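Local coordinates for protein endonuclease V (Homo sapiens, PDB 6OZE) that probably cleaves RNA at inosine sites as a metal-ion-dependent endoribonuclease of the RNase H-like clan, at residues A55-V60 and P94-L99. The protein carries 4 engineered substitutions. Residues are numbered along the deposited sequence; the frame is centred on the assembly and turned at random. Where two conformers were deposited one is given.
Sequences ACASLV and PFLLEL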
# COMPACT_ATOMS: atom_id res chain seq x y z
N ALA A 55 -4.77 13.93 10.98
CA ALA A 55 -4.78 12.52 10.65
C ALA A 55 -3.82 11.80 11.58
O ALA A 55 -3.11 12.43 12.38
CB ALA A 55 -4.35 12.32 9.19
N CYS A 56 -3.83 10.48 11.50
CA CYS A 56 -2.84 9.66 12.19
C CYS A 56 -2.08 8.84 11.16
O CYS A 56 -2.69 8.28 10.24
CB CYS A 56 -3.51 8.73 13.20
SG CYS A 56 -2.34 7.79 14.17
N ALA A 57 -0.76 8.81 11.29
CA ALA A 57 0.10 7.97 10.45
C ALA A 57 0.65 6.86 11.32
O ALA A 57 1.10 7.11 12.45
CB ALA A 57 1.24 8.80 9.86
N SER A 58 0.60 5.62 10.81
CA SER A 58 1.05 4.47 11.59
C SER A 58 1.97 3.57 10.77
O SER A 58 1.77 3.40 9.55
CB SER A 58 -0.13 3.62 12.07
OG SER A 58 -0.96 4.39 12.95
N LEU A 59 2.96 3.01 11.45
CA LEU A 59 3.84 1.99 10.88
C LEU A 59 3.87 0.81 11.83
O LEU A 59 4.09 0.98 13.04
CB LEU A 59 5.25 2.56 10.71
CG LEU A 59 6.38 1.55 10.46
CD1 LEU A 59 6.19 0.88 9.10
CD2 LEU A 59 7.73 2.25 10.53
N VAL A 60 3.62 -0.39 11.30
CA VAL A 60 3.74 -1.61 12.07
C VAL A 60 4.70 -2.55 11.35
O VAL A 60 4.87 -2.48 10.13
CB VAL A 60 2.38 -2.32 12.32
CG1 VAL A 60 1.43 -1.39 13.08
CG2 VAL A 60 1.76 -2.81 10.99
N PRO A 94 5.43 12.17 3.29
CA PRO A 94 6.36 12.76 4.26
C PRO A 94 6.29 12.13 5.64
O PRO A 94 7.32 11.89 6.28
CB PRO A 94 5.94 14.23 4.29
CG PRO A 94 5.36 14.47 2.95
CD PRO A 94 4.64 13.21 2.60
N PHE A 95 5.08 11.85 6.11
CA PHE A 95 4.92 11.33 7.46
C PHE A 95 5.27 9.86 7.55
O PHE A 95 5.88 9.42 8.53
CB PHE A 95 3.50 11.61 7.95
CG PHE A 95 3.15 13.05 7.87
CD1 PHE A 95 3.67 13.95 8.78
CD2 PHE A 95 2.36 13.53 6.84
CE1 PHE A 95 3.38 15.29 8.70
CE2 PHE A 95 2.07 14.88 6.75
CZ PHE A 95 2.57 15.76 7.68
N LEU A 96 4.88 9.08 6.54
CA LEU A 96 5.25 7.67 6.55
C LEU A 96 6.75 7.51 6.43
O LEU A 96 7.35 6.66 7.10
CB LEU A 96 4.53 6.95 5.42
CG LEU A 96 3.00 6.97 5.54
CD1 LEU A 96 2.38 6.22 4.34
CD2 LEU A 96 2.59 6.29 6.84
N LEU A 97 7.38 8.31 5.57
CA LEU A 97 8.83 8.24 5.45
C LEU A 97 9.52 8.54 6.78
O LEU A 97 10.50 7.89 7.15
CB LEU A 97 9.31 9.16 4.34
CG LEU A 97 10.67 8.85 3.73
CD1 LEU A 97 10.71 9.34 2.32
CD2 LEU A 97 11.76 9.52 4.53
N GLU A 98 9.01 9.53 7.53
CA GLU A 98 9.58 9.87 8.83
C GLU A 98 9.46 8.72 9.82
O GLU A 98 10.37 8.49 10.63
CB GLU A 98 8.89 11.11 9.39
CG GLU A 98 9.53 11.68 10.63
CD GLU A 98 10.87 12.34 10.33
OE1 GLU A 98 11.13 12.69 9.16
OE2 GLU A 98 11.66 12.52 11.28
N LEU A 99 8.34 7.99 9.79
CA LEU A 99 8.20 6.85 10.68
C LEU A 99 9.20 5.75 10.33
O LEU A 99 9.78 5.13 11.23
CB LEU A 99 6.78 6.28 10.62
CG LEU A 99 5.69 7.19 11.20
CD1 LEU A 99 4.30 6.57 10.91
CD2 LEU A 99 5.90 7.40 12.68
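Leu99 and Ala57 meet at the middle of a strand-on-helix contact in the RNase H-like fold of endonuclease V, where helix 89-106 packs against a face of the mixed central sheet. CD1 of Leu99 lies against the backbone of the strand, 3.6 Å from Ala57 O and 3.8 Å from Ser58 C, and also touches the methyl of Ala57. That methyl, CB of Ala57, is met by the helix at two further points: Phe95 CB at 4.1 Å and Leu96 CD2 at 4.2 Å. The single methyl is consistent with the close approach of the segment axes, 8.2 Å, with their chain directions inclined by 36°. Phe95 offers the strand only the root of its side chain; with CG anti to its carbonyl carbon (chi1 -55°) the ring starts off away from Ala57, and the side chain also touches Val77 and Leu79. One helical turn after Phe95, Leu99 packs CB to CB with Leu59 of the strand at 4.0 Å. Leu59 CG stands anti to its backbone N (chi1 165°), beside its own carbonyl carbon, and from there CD2 branches to the carbonyl group of Leu99. Ser58, between Ala57 and Leu59, turns to the opposite face of the sheet, where its OG is hydrogen-bonded to both Ser74 OG and Ser235 OG, the latter on helix 226-242. The strand is held in place by neighbours 39-47 and 69-78, both antiparallel to it. Val43 and Val45 of the former widen the apolar seat by touching Leu96; Leu99 also touches the side chains of Glu73 and Arg75 on strand 69-78. Leu96 closes the strand contact with one branch, its CD2 lying 4.0 Å from Ser58 O.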